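Local structure of protein ACDH-11, isoform b (Caenorhabditis elegans, 4Y9J) at residues F17-P22 against R335-K340; H25-D30 against R60-V65; P412-G417 against T434-A439; E66-Q71 against C95-K100. The protein belongs to the acyl-CoA dehydrogenase family of flavoproteins and, as a four-chain assembly, binds flavin-adenine dinucleotide. All coordinates share one frame; numbering follows the deposited sequence.

Contact 1 (F17-P22 against R335-K340); sequences FSQTGP and RDYSTK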
loop_
_atom_site.group_PDB
_atom_site.type_symbol
_atom_site.label_atom_id
_atom_site.label_comp_id
_atom_site.label_asym_id
_atom_site.label_seq_id
_atom_site.Cartn_x
_atom_site.Cartn_y
_atom_site.Cartn_z
ATOM N N PHE B 17 0.474 20.611 25.079
ATOM C CA PHE B 17 1.921 20.597 24.812
ATOM C C PHE B 17 2.242 19.794 23.582
ATOM O O PHE B 17 1.741 18.652 23.396
ATOM C CB PHE B 17 2.700 19.977 25.978
ATOM C CG PHE B 17 4.192 19.897 25.746
ATOM C CD1 PHE B 17 5.013 21.018 26.009
ATOM C CD2 PHE B 17 4.797 18.714 25.278
ATOM C CE1 PHE B 17 6.373 20.944 25.779
ATOM C CE2 PHE B 17 6.143 18.649 25.060
ATOM C CZ PHE B 17 6.938 19.752 25.314
ATOM N N SER B 18 3.132 20.324 22.761
ATOM C CA SER B 18 3.908 19.437 21.904
ATOM C C SER B 18 5.342 19.987 21.739
ATOM O O SER B 18 5.541 21.181 21.748
ATOM C CB SER B 18 3.209 19.187 20.527
ATOM O OG SER B 18 3.252 20.349 19.729
ATOM N N GLN B 19 6.275 19.074 21.560
ATOM C CA GLN B 19 7.729 19.324 21.471
ATOM C C GLN B 19 8.113 19.870 20.125
ATOM O O GLN B 19 7.703 19.319 19.078
ATOM C CB GLN B 19 8.503 18.024 21.702
ATOM C CG GLN B 19 10.019 18.115 21.590
ATOM C CD GLN B 19 10.595 19.097 22.654
ATOM O OE1 GLN B 19 10.245 19.017 23.837
ATOM N NE2 GLN B 19 11.437 20.031 22.220
ATOM N N THR B 20 8.895 20.951 20.123
ATOM C CA THR B 20 9.495 21.491 18.856
ATOM C C THR B 20 10.621 20.575 18.399
ATOM O O THR B 20 11.468 20.173 19.185
ATOM C CB THR B 20 9.995 22.912 19.109
ATOM O OG1 THR B 20 8.886 23.694 19.626
ATOM C CG2 THR B 20 10.510 23.571 17.820
ATOM N N GLY B 21 10.593 20.176 17.147
ATOM C CA GLY B 21 11.614 19.418 16.532
ATOM C C GLY B 21 12.871 20.175 16.178
ATOM O O GLY B 21 12.950 21.377 16.365
ATOM N N PRO B 22 13.878 19.467 15.683
ATOM C CA PRO B 22 15.120 20.167 15.346
ATOM C C PRO B 22 14.984 21.010 14.101
ATOM O O PRO B 22 14.174 20.671 13.199
ATOM C CB PRO B 22 16.083 19.008 15.077
ATOM C CG PRO B 22 15.218 17.899 14.644
ATOM C CD PRO B 22 14.005 18.017 15.524
ATOM N N ARG B 335 22.575 18.614 17.999
ATOM C CA ARG B 335 22.910 19.769 18.770
ATOM C C ARG B 335 21.845 20.884 18.822
ATOM O O ARG B 335 21.639 21.486 19.886
ATOM C CB ARG B 335 24.298 20.374 18.461
ATOM C CG ARG B 335 24.348 21.239 17.251
ATOM C CD ARG B 335 25.778 21.706 16.959
ATOM N NE ARG B 335 25.765 22.605 15.810
ATOM C CZ ARG B 335 26.787 23.360 15.427
ATOM N NH1 ARG B 335 27.918 23.368 16.099
ATOM N NH2 ARG B 335 26.643 24.153 14.371
ATOM N N ASP B 336 21.164 21.142 17.715
ATOM C CA ASP B 336 20.068 22.072 17.764
ATOM C C ASP B 336 18.908 21.621 18.692
ATOM O O ASP B 336 18.356 22.402 19.428
ATOM C CB ASP B 336 19.536 22.298 16.373
ATOM C CG ASP B 336 18.445 23.278 16.366
ATOM O OD1 ASP B 336 18.733 24.441 16.377
ATOM O OD2 ASP B 336 17.263 22.877 16.286
ATOM N N TYR B 337 18.553 20.364 18.596
ATOM C CA TYR B 337 17.515 19.794 19.468
ATOM C C TYR B 337 17.879 19.939 20.932
ATOM O O TYR B 337 16.996 20.243 21.750
ATOM C CB TYR B 337 17.295 18.361 19.128
ATOM C CG TYR B 337 16.080 17.748 19.800
ATOM C CD1 TYR B 337 14.782 18.180 19.482
ATOM C CD2 TYR B 337 16.224 16.687 20.663
ATOM C CE1 TYR B 337 13.669 17.580 20.076
ATOM C CE2 TYR B 337 15.118 16.032 21.207
ATOM C CZ TYR B 337 13.860 16.489 20.936
ATOM O OH TYR B 337 12.776 15.908 21.523
ATOM N N SER B 338 19.186 19.793 21.241
ATOM C CA SER B 338 19.646 19.939 22.618
ATOM C C SER B 338 19.341 21.282 23.255
ATOM O O SER B 338 19.267 21.380 24.483
ATOM C CB SER B 338 21.124 19.603 22.752
ATOM O OG SER B 338 21.971 20.652 22.349
ATOM N N THR B 339 19.193 22.335 22.436
ATOM C CA THR B 339 18.852 23.648 22.950
ATOM C C THR B 339 17.357 23.820 23.202
ATOM O O THR B 339 16.931 24.806 23.691
ATOM C CB THR B 339 19.291 24.804 21.996
ATOM O OG1 THR B 339 18.533 24.744 20.778
ATOM C CG2 THR B 339 20.785 24.725 21.695
ATOM N N LYS B 340 16.550 22.853 22.782
ATOM C CA LYS B 340 15.098 22.942 22.802
ATOM C C LYS B 340 14.412 21.879 23.695
ATOM O O LYS B 340 13.259 22.042 24.059
ATOM C CB LYS B 340 14.563 22.623 21.377
ATOM C CG LYS B 340 14.532 23.756 20.394
ATOM C CD LYS B 340 13.957 23.177 19.117
ATOM C CE LYS B 340 15.019 23.048 18.079
ATOM N NZ LYS B 340 15.203 24.364 17.417
HETATM O O HOH W 1 11.054 20.237 26.042
#

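Contact 2 (H25-D30 against R60-V65); sequences HNPYKD and RITSEV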
loop_
_atom_site.group_PDB
_atom_site.type_symbol
_atom_site.label_atom_id
_atom_site.label_comp_id
_atom_site.label_asym_id
_atom_site.label_seq_id
_atom_site.Cartn_x
_atom_site.Cartn_y
_atom_site.Cartn_z
ATOM N N HIS B 25 19.803 24.161 9.881
ATOM C CA HIS B 25 20.345 25.471 9.559
ATOM C C HIS B 25 21.175 25.382 8.280
ATOM O O HIS B 25 21.566 24.303 7.893
ATOM C CB HIS B 25 21.226 25.952 10.709
ATOM C CG HIS B 25 20.524 26.008 12.031
ATOM N ND1 HIS B 25 19.588 26.979 12.333
ATOM C CD2 HIS B 25 20.664 25.259 13.149
ATOM C CE1 HIS B 25 19.162 26.795 13.578
ATOM N NE2 HIS B 25 19.791 25.755 14.083
ATOM N N ASN B 26 21.432 26.534 7.633
ATOM C CA ASN B 26 22.289 26.601 6.430
ATOM C C ASN B 26 23.541 25.783 6.701
ATOM O O ASN B 26 24.307 26.164 7.602
ATOM C CB ASN B 26 22.669 28.063 6.154
ATOM C CG ASN B 26 23.557 28.224 4.909
ATOM O OD1 ASN B 26 24.554 27.535 4.760
ATOM N ND2 ASN B 26 23.196 29.130 4.048
ATOM N N PRO B 27 23.762 24.662 5.967
ATOM C CA PRO B 27 24.834 23.766 6.329
ATOM C C PRO B 27 26.250 24.269 6.012
ATOM O O PRO B 27 27.202 23.689 6.483
ATOM C CB PRO B 27 24.493 22.497 5.577
ATOM C CG PRO B 27 23.745 22.950 4.397
ATOM C CD PRO B 27 22.917 24.034 4.938
ATOM N N TYR B 28 26.392 25.304 5.212
ATOM C CA TYR B 28 27.677 25.876 4.968
ATOM C C TYR B 28 27.977 26.758 6.178
ATOM O O TYR B 28 28.988 26.590 6.816
ATOM C CB TYR B 28 27.699 26.715 3.689
ATOM C CG TYR B 28 29.096 27.211 3.450
ATOM C CD1 TYR B 28 30.080 26.358 3.018
ATOM C CD2 TYR B 28 29.469 28.489 3.813
ATOM C CE1 TYR B 28 31.392 26.788 2.871
ATOM C CE2 TYR B 28 30.782 28.909 3.689
ATOM C CZ TYR B 28 31.742 28.047 3.211
ATOM O OH TYR B 28 33.056 28.496 3.074
ATOM N N LYS B 29 27.079 27.662 6.527
ATOM C CA LYS B 29 27.302 28.592 7.633
ATOM C C LYS B 29 27.410 27.906 8.991
ATOM O O LYS B 29 28.130 28.336 9.835
ATOM C CB LYS B 29 26.173 29.589 7.715
ATOM C CG LYS B 29 26.191 30.590 6.569
ATOM C CD LYS B 29 24.963 31.488 6.577
ATOM C CE LYS B 29 24.980 32.373 5.368
ATOM N NZ LYS B 29 23.811 33.276 5.363
ATOM N N ASP B 30 26.644 26.835 9.170
ATOM C CA ASP B 30 26.488 26.189 10.442
ATOM C C ASP B 30 27.574 25.176 10.642
ATOM O O ASP B 30 27.722 24.694 11.795
ATOM C CB ASP B 30 25.105 25.507 10.497
ATOM C CG ASP B 30 24.686 25.068 11.937
ATOM O OD1 ASP B 30 24.447 25.956 12.818
ATOM O OD2 ASP B 30 24.579 23.843 12.148
ATOM N N ARG B 60 19.614 27.229 -0.417
ATOM C CA ARG B 60 18.803 26.405 -1.295
ATOM C C ARG B 60 18.520 25.046 -0.689
ATOM O O ARG B 60 17.445 24.458 -0.918
ATOM C CB ARG B 60 19.447 26.250 -2.633
ATOM C CG ARG B 60 18.478 25.736 -3.677
ATOM C CD ARG B 60 19.056 25.554 -5.078
ATOM N NE ARG B 60 17.949 25.377 -6.027
ATOM C CZ ARG B 60 18.010 25.469 -7.344
ATOM N NH1 ARG B 60 19.135 25.635 -8.012
ATOM N NH2 ARG B 60 16.905 25.324 -8.015
ATOM N N ILE B 61 19.480 24.500 0.060
ATOM C CA ILE B 61 19.295 23.243 0.746
ATOM C C ILE B 61 18.128 23.385 1.750
ATOM O O ILE B 61 17.251 22.524 1.782
ATOM C CB ILE B 61 20.559 22.770 1.500
ATOM C CG1 ILE B 61 21.783 22.529 0.601
ATOM C CG2 ILE B 61 20.304 21.564 2.363
ATOM C CD1 ILE B 61 21.640 21.448 -0.374
ATOM N N THR B 62 18.140 24.422 2.583
ATOM C CA THR B 62 17.156 24.539 3.628
ATOM C C THR B 62 15.779 24.930 3.047
ATOM O O THR B 62 14.763 24.383 3.458
ATOM C CB THR B 62 17.539 25.548 4.726
ATOM O OG1 THR B 62 17.732 26.852 4.162
ATOM C CG2 THR B 62 18.795 25.056 5.520
ATOM N N SER B 63 15.781 25.762 2.038
ATOM C CA SER B 63 14.549 26.257 1.460
ATOM C C SER B 63 13.908 25.296 0.473
ATOM O O SER B 63 12.716 25.420 0.266
ATOM C CB SER B 63 14.755 27.617 0.831
ATOM O OG SER B 63 15.431 27.534 -0.414
ATOM N N GLU B 64 14.674 24.413 -0.185
ATOM C CA GLU B 64 14.172 23.597 -1.321
ATOM C C GLU B 64 14.640 22.156 -1.326
ATOM O O GLU B 64 13.809 21.217 -1.354
ATOM C CB GLU B 64 14.452 24.230 -2.676
ATOM C CG GLU B 64 13.809 23.518 -3.863
ATOM C CD GLU B 64 14.171 24.108 -5.201
ATOM O OE1 GLU B 64 15.180 24.882 -5.254
ATOM O OE2 GLU B 64 13.447 23.823 -6.201
ATOM N N VAL B 65 15.939 21.915 -1.251
ATOM C CA VAL B 65 16.446 20.588 -1.551
ATOM C C VAL B 65 16.027 19.629 -0.466
ATOM O O VAL B 65 15.608 18.526 -0.773
ATOM C CB VAL B 65 17.995 20.539 -1.720
ATOM C CG1 VAL B 65 18.441 19.157 -2.095
ATOM C CG2 VAL B 65 18.449 21.548 -2.792
#

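Contact 3 (P412-G417 against T434-A439); sequences PMVSEG and TLLRDA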
loop_
_atom_site.group_PDB
_atom_site.type_symbol
_atom_site.label_atom_id
_atom_site.label_comp_id
_atom_site.label_asym_id
_atom_site.label_seq_id
_atom_site.Cartn_x
_atom_site.Cartn_y
_atom_site.Cartn_z
ATOM N N PRO B 412 27.691 3.577 13.562
ATOM C CA PRO B 412 27.652 3.833 15.002
ATOM C C PRO B 412 27.487 5.296 15.393
ATOM O O PRO B 412 26.864 5.550 16.432
ATOM C CB PRO B 412 29.006 3.339 15.502
ATOM C CG PRO B 412 29.425 2.326 14.459
ATOM C CD PRO B 412 28.897 2.836 13.148
ATOM N N MET B 413 28.075 6.217 14.631
ATOM C CA MET B 413 27.905 7.616 14.959
ATOM C C MET B 413 26.437 8.086 14.711
ATOM O O MET B 413 25.872 8.800 15.534
ATOM C CB MET B 413 28.843 8.505 14.159
ATOM C CG MET B 413 28.940 9.880 14.835
ATOM S SD MET B 413 30.049 10.971 14.015
ATOM C CE MET B 413 31.569 10.128 14.534
ATOM N N VAL B 414 25.818 7.698 13.623
ATOM C CA VAL B 414 24.452 8.141 13.372
ATOM C C VAL B 414 23.509 7.442 14.380
ATOM O O VAL B 414 22.608 8.087 14.871
ATOM C CB VAL B 414 23.998 7.876 11.940
ATOM C CG1 VAL B 414 22.534 8.255 11.742
ATOM C CG2 VAL B 414 24.854 8.693 11.011
ATOM N N SER B 415 23.825 6.189 14.756
ATOM C CA SER B 415 23.043 5.503 15.795
ATOM C C SER B 415 23.063 6.310 17.120
ATOM O O SER B 415 22.044 6.407 17.801
ATOM C CB SER B 415 23.523 4.062 15.972
ATOM O OG SER B 415 22.825 3.395 16.995
ATOM N N GLU B 416 24.244 6.746 17.538
ATOM C CA GLU B 416 24.416 7.587 18.725
ATOM C C GLU B 416 23.628 8.870 18.597
ATOM O O GLU B 416 22.968 9.330 19.528
ATOM C CB GLU B 416 25.919 7.897 19.007
ATOM C CG GLU B 416 26.190 8.413 20.413
ATOM C CD GLU B 416 25.859 7.389 21.465
ATOM O OE1 GLU B 416 26.489 6.283 21.420
ATOM O OE2 GLU B 416 24.987 7.672 22.343
ATOM N N GLY B 417 23.653 9.437 17.413
ATOM C CA GLY B 417 22.924 10.676 17.152
ATOM C C GLY B 417 21.434 10.562 17.253
ATOM O O GLY B 417 20.775 11.443 17.878
ATOM N N THR B 434 15.793 7.874 8.548
ATOM C CA THR B 434 16.338 7.821 7.207
ATOM C C THR B 434 17.880 7.967 7.193
ATOM O O THR B 434 18.541 7.314 6.422
ATOM C CB THR B 434 15.739 8.912 6.328
ATOM O OG1 THR B 434 14.306 8.764 6.304
ATOM C CG2 THR B 434 16.285 8.817 4.965
ATOM N N LEU B 435 18.384 8.877 8.007
ATOM C CA LEU B 435 19.805 9.123 8.102
ATOM C C LEU B 435 20.527 7.861 8.488
ATOM O O LEU B 435 21.602 7.572 7.914
ATOM C CB LEU B 435 20.133 10.235 9.108
ATOM C CG LEU B 435 19.534 11.603 8.750
ATOM C CD1 LEU B 435 19.721 12.503 9.941
ATOM C CD2 LEU B 435 20.237 12.152 7.513
ATOM N N LEU B 436 19.979 7.069 9.411
ATOM C CA LEU B 436 20.647 5.829 9.838
ATOM C C LEU B 436 20.566 4.732 8.745
ATOM O O LEU B 436 21.583 4.085 8.396
ATOM C CB LEU B 436 20.014 5.277 11.103
ATOM C CG LEU B 436 20.596 4.011 11.663
ATOM C CD1 LEU B 436 21.998 4.199 12.189
ATOM C CD2 LEU B 436 19.696 3.493 12.751
ATOM N N ARG B 437 19.356 4.522 8.202
ATOM C CA ARG B 437 19.117 3.490 7.192
ATOM C C ARG B 437 20.028 3.749 5.940
ATOM O O ARG B 437 20.629 2.818 5.377
ATOM C CB ARG B 437 17.629 3.435 6.849
ATOM C CG ARG B 437 16.772 2.917 8.047
ATOM C CD ARG B 437 15.383 2.595 7.586
ATOM N NE ARG B 437 14.622 3.773 7.291
ATOM C CZ ARG B 437 14.441 4.325 6.118
ATOM N NH1 ARG B 437 14.918 3.781 5.005
ATOM N NH2 ARG B 437 13.667 5.408 6.058
ATOM N N ASP B 438 20.063 4.991 5.508
ATOM C CA ASP B 438 20.887 5.447 4.402
ATOM C C ASP B 438 22.415 5.383 4.673
ATOM O O ASP B 438 23.175 4.887 3.845
ATOM C CB ASP B 438 20.435 6.825 3.892
ATOM C CG ASP B 438 18.979 6.802 3.225
ATOM O OD1 ASP B 438 18.274 5.727 3.156
ATOM O OD2 ASP B 438 18.514 7.900 2.716
ATOM N N ALA B 439 22.836 5.821 5.858
ATOM C CA ALA B 439 24.241 5.756 6.253
ATOM C C ALA B 439 24.753 4.302 6.225
ATOM O O ALA B 439 25.917 4.070 5.937
ATOM C CB ALA B 439 24.427 6.337 7.662
#

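Contact 4 (E66-Q71 against C95-K100); sequences EHLGRQ and CNEWHK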
loop_
_atom_site.group_PDB
_atom_site.type_symbol
_atom_site.label_atom_id
_atom_site.label_comp_id
_atom_site.label_asym_id
_atom_site.label_seq_id
_atom_site.Cartn_x
_atom_site.Cartn_y
_atom_site.Cartn_z
ATOM N N GLU B 66 16.195 20.007 0.808
ATOM C CA GLU B 66 15.791 19.111 1.889
ATOM C C GLU B 66 14.348 18.504 1.682
ATOM O O GLU B 66 14.147 17.328 1.905
ATOM C CB GLU B 66 15.962 19.847 3.213
ATOM C CG GLU B 66 15.456 19.118 4.421
ATOM C CD GLU B 66 16.326 17.951 4.883
ATOM O OE1 GLU B 66 17.331 17.541 4.247
ATOM O OE2 GLU B 66 15.965 17.396 5.920
ATOM N N HIS B 67 13.386 19.345 1.324
ATOM C CA HIS B 67 11.969 18.932 1.185
ATOM C C HIS B 67 11.871 18.016 0.028
ATOM O O HIS B 67 11.258 16.986 0.128
ATOM C CB HIS B 67 11.060 20.140 0.948
ATOM C CG HIS B 67 9.665 19.787 0.462
ATOM N ND1 HIS B 67 8.670 19.320 1.311
ATOM C CD2 HIS B 67 9.090 19.856 -0.773
ATOM C CE1 HIS B 67 7.559 19.101 0.624
ATOM N NE2 HIS B 67 7.784 19.421 -0.636
ATOM N N LEU B 68 12.582 18.351 -1.064
ATOM C CA LEU B 68 12.588 17.461 -2.233
ATOM C C LEU B 68 13.108 16.090 -1.912
ATOM O O LEU B 68 12.491 15.050 -2.289
ATOM C CB LEU B 68 13.408 18.005 -3.411
ATOM C CG LEU B 68 12.936 19.277 -4.063
ATOM C CD1 LEU B 68 13.923 19.823 -5.111
ATOM C CD2 LEU B 68 11.553 19.132 -4.659
ATOM N N GLY B 69 14.265 16.048 -1.208
ATOM C CA GLY B 69 14.849 14.737 -0.804
ATOM C C GLY B 69 13.928 13.914 0.088
ATOM O O GLY B 69 13.789 12.709 -0.063
ATOM N N ARG B 70 13.255 14.597 0.994
ATOM C CA ARG B 70 12.203 13.958 1.823
ATOM C C ARG B 70 11.075 13.383 1.035
ATOM O O ARG B 70 10.732 12.191 1.211
ATOM C CB ARG B 70 11.745 14.869 2.922
ATOM C CG ARG B 70 10.649 14.290 3.815
ATOM C CD ARG B 70 11.179 13.053 4.532
ATOM N NE ARG B 70 10.196 12.591 5.520
ATOM C CZ ARG B 70 10.214 11.390 6.091
ATOM N NH1 ARG B 70 11.185 10.536 5.827
ATOM N NH2 ARG B 70 9.254 11.092 6.986
ATOM N N GLN B 71 10.555 14.137 0.084
ATOM C CA GLN B 71 9.545 13.612 -0.824
ATOM C C GLN B 71 9.927 12.382 -1.600
ATOM O O GLN B 71 9.103 11.501 -1.796
ATOM C CB GLN B 71 9.024 14.681 -1.757
ATOM C CG GLN B 71 8.281 15.807 -1.086
ATOM C CD GLN B 71 7.113 15.331 -0.157
ATOM O OE1 GLN B 71 6.215 14.707 -0.594
ATOM N NE2 GLN B 71 7.191 15.636 1.094
ATOM N N CYS B 95 9.114 9.620 -8.671
ATOM C CA CYS B 95 8.434 10.847 -8.292
ATOM C C CYS B 95 9.033 12.060 -9.020
ATOM O O CYS B 95 10.184 12.037 -9.445
ATOM C CB CYS B 95 8.455 11.068 -6.805
ATOM S SG CYS B 95 9.984 11.452 -5.991
ATOM N N ASN B 96 8.222 13.110 -9.122
ATOM C CA ASN B 96 8.653 14.331 -9.744
ATOM C C ASN B 96 9.845 14.927 -9.026
ATOM O O ASN B 96 10.762 15.506 -9.672
ATOM C CB ASN B 96 7.538 15.366 -9.766
ATOM C CG ASN B 96 6.535 15.101 -10.844
ATOM O OD1 ASN B 96 6.750 14.265 -11.761
ATOM N ND2 ASN B 96 5.438 15.862 -10.806
ATOM N N GLU B 97 9.885 14.762 -7.737
ATOM C CA GLU B 97 10.966 15.360 -6.940
ATOM C C GLU B 97 12.413 14.728 -7.216
ATOM O O GLU B 97 13.409 15.474 -7.192
ATOM C CB GLU B 97 10.676 15.353 -5.477
ATOM C CG GLU B 97 9.469 16.170 -5.031
ATOM C CD GLU B 97 8.128 15.461 -5.161
ATOM O OE1 GLU B 97 8.026 14.350 -5.721
ATOM O OE2 GLU B 97 7.185 15.980 -4.622
ATOM N N TRP B 98 12.480 13.428 -7.519
ATOM C CA TRP B 98 13.681 12.774 -7.927
ATOM C C TRP B 98 14.217 13.515 -9.203
ATOM O O TRP B 98 15.406 13.880 -9.267
ATOM C CB TRP B 98 13.427 11.319 -8.256
ATOM C CG TRP B 98 14.577 10.591 -8.744
ATOM C CD1 TRP B 98 14.898 10.363 -10.068
ATOM C CD2 TRP B 98 15.637 9.976 -7.967
ATOM N NE1 TRP B 98 16.023 9.582 -10.135
ATOM C CE2 TRP B 98 16.541 9.392 -8.887
ATOM C CE3 TRP B 98 15.930 9.882 -6.587
ATOM C CZ2 TRP B 98 17.692 8.701 -8.470
ATOM C CZ3 TRP B 98 17.097 9.171 -6.188
ATOM C CH2 TRP B 98 17.949 8.606 -7.139
ATOM N N HIS B 99 13.358 13.687 -10.183
ATOM C CA HIS B 99 13.720 14.372 -11.387
ATOM C C HIS B 99 14.192 15.802 -11.100
ATOM O O HIS B 99 15.147 16.274 -11.721
ATOM C CB HIS B 99 12.599 14.351 -12.446
ATOM C CG HIS B 99 12.257 12.971 -12.916
ATOM N ND1 HIS B 99 13.160 12.142 -13.566
ATOM C CD2 HIS B 99 11.102 12.265 -12.820
ATOM C CE1 HIS B 99 12.588 10.977 -13.815
ATOM N NE2 HIS B 99 11.341 11.026 -13.366
ATOM N N LYS B 100 13.477 16.518 -10.247
ATOM C CA LYS B 100 13.806 17.885 -9.890
ATOM C C LYS B 100 15.170 17.974 -9.239
ATOM O O LYS B 100 15.981 18.861 -9.610
ATOM C CB LYS B 100 12.731 18.509 -9.000
ATOM C CG LYS B 100 12.997 19.950 -8.614
ATOM C CD LYS B 100 13.009 20.926 -9.795
ATOM C CE LYS B 100 13.275 22.349 -9.282
ATOM N NZ LYS B 100 13.267 23.410 -10.292
HETATM O O HOH W 2 7.276 18.555 -3.671
HETATM O O HOH W 3 5.348 15.503 -2.948
#

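Contact 1 (F17-P22 against R335-K340)
Gln19 and Tyr337 cross at a slant, the amide plane of the glutamine turned 77° from the phenol ring, and Gln19 CG rests 3.5 Å from Tyr337 OH. Beyond that point the glutamine chain bends at chi2 (61°), which carries CD round toward Lys340, and from there NE2 serves two carbonyls. One is its neighbour in sequence: NE2 donates to Thr20 O at 3.0 Å, in the carbonyl plane and on a lone pair. The other lies across the contact, where NE2 reaches Lys340 O at 3.3 Å; the N-H points straight (163°), but the donor stands well above that carbonyl plane. Both acceptors lie close to the amide plane of Gln19, so its rotation is well defined, and OE1 takes a bond from Arg341. Thr20 O also sits at the edge of the Tyr337 ring, 3.5 Å from CE1, while Pro22 CD comes obliquely to CD1 at 4.0 Å. The Lys340 side chain crosses Thr20 at about a right angle, its CD 3.7 Å from Thr20 CG2 and also close to Gly21 O. Phe421 meets the tyrosine ring and also touches Pro22, and Trp85 of the third subunit packs on Gln19 and Pro22. The arrangement pins the loop leading from strand 9-14 against the last turn of helix 304-338 and the residues that follow it, in the helical C-terminal domain of an acyl-CoA dehydrogenase fold, with the Tyr337 side chain about 5 Å from a bound flavin-adenine dinucleotide.

Contact 2 (H25-D30 against R60-V65)
His25 touches Thr62 CG2 with its carbonyl carbon, while its imidazole turns to partners beyond this pairing: the ring meets that of Phe591 of the second subunit nearly perpendicularly, and NE2 bonds to Asp336 OD1. On the helix, the guanidinium of Arg60 takes Glu64 OE1 at its edge, in plane, gripping that single oxygen side-on with NE (2.9 Å) and NH2; Arg60 is thus held within its own helix as well as by salt bridges to Glu107 and Glu108. The motif on the loop side is an Asx turn. Asn26 OD1 accepts from Tyr28 N at 2.9 Å in its carbonyl plane, and from Lys29 N at 3.1 Å with the donor 49° above that plane, which folds residues 26 to 29 into a compact corner. Asn26 ND2 meanwhile donates to Asp59 OD1 and Ser55 O, tying the same amide to helix 44-74. That helix widens into a pi-type turn at 61-65, where Arg60 O accepts from both Glu64 N and Val65 N. The whole contact joins the loop before helix 34-41 to helix 44-74 in the AidB-like N-terminal region, and no hydrogen bond crosses between the two segments. The puckered ring of Pro27 touches Ile61, CG to CG2 at 4.2 Å, and Leu134 packs on it. Thr62 makes the closest approach. Its OG1 bonds back to Asp59 O, and chi1 (59°) puts CG2 anti to the carbonyl carbon, beside the backbone N, where this methyl meets both His25 C and Asn26 N at 3.7 Å.

Contact 3 (P412-G417 against T434-A439)
Val414 sends both methyls into the facing helix, and the close packing centres on it. CG1, anti to the backbone N (chi1 176°), comes down on the backbone itself, 3.6 Å from Leu436 CA, with Leu435 CB and Leu436 CB nearby; CG2 goes the other way along the helix and meets Ala439 CB at 4.1 Å. The two segments run almost antiparallel, at 170°, with axes 9.2 Å apart.

Away from this row the contact is looser: Ser415 meets Leu436 CD1 with its backbone N, at 3.7 Å, and its CA, and Ser415 CB is 4.1 Å from the same methyl. The flank is not solvent, however. Ser415 OG bonds to Gln440 of the second subunit, and Leu436 packs on that same residue. Toward the more open side, the carboxylate of partly exposed Glu416 forms salt bridges with Lys408 and Arg525 of the second subunit. Leu435 is covered by Tyr326 and Ile330 of helix 304-338.

Thus helices 389-419 and 432-439 of the acyl-CoA dehydrogenase C-terminal domain meet here by van der Waals packing, with no hydrogen bond between the segments, while the polar ends of Ser415 and Glu416 serve the subunit interface.

Contact 4 (E66-Q71 against C95-K100)
Glu97 OE2 is the polar atom on which this contact turns, receiving hydrogen bonds from two waters that lead across to Gln71 and His67. One water lies 2.5 Å from Glu97 OE2 and also donates to Gln71 OE1; the other donates to Glu97 OE2 at 2.7 Å and is 3.2 Å from His67 NE2. The setting is a helix pair in the AidB-like N-terminal region: helix 44-74 and the first turns of helix 96-107 pass at 135° between their directions, the axes of these segments 8.5 Å apart at their closest. His67 NE2 and Glu97 OE2 themselves stay 5.3 Å apart, so any influence of the carboxylate on the imidazole would act through space and water. Gln71 CG lies over one face of the His67 ring, toward its rim. Beneath the waters the packing is aliphatic. The Glu97 chain bends at chi2 (83°), which brings its CD to 3.6 Å from Gln71 CB, with the amide and carboxylate planes turned 49° apart. Leu68 sets CD2 against Glu97 CG, and its side chain also touches Leu101 and Ile104 further along the facing helix. Cys95 occupies the N-cap, where its SG accepts a weak capping bond from Trp98 N. At the other end of the segment, Leu68 CD1 rests 3.6 Å from Lys100 CG.

Contact 3 is the buried one, an apolar helix pair; contacts 2 and 4 lie at the surface, and contact 1 is partly buried. Contacts 1, 2 and 3 all reach the second subunit. Contacts 2 and 4 share helix 44-74, where Ile61 O probably bonds to Glu66 N and Glu64 packs on Lys100. Contact 1 joins contact 2 through the salt bridge of Arg335 with Asp30 and the probable bond of His25 NE2 with Asp336 OD1, so one long loop is fastened to two different helices. Chemistry follows place: a direct side-chain-to-backbone hydrogen bond in contact 1, methyl packing in contact 2, water bridges over aliphatic chains in contact 4. Contacts 3 and 4 meet where Thr434 packs against Arg70.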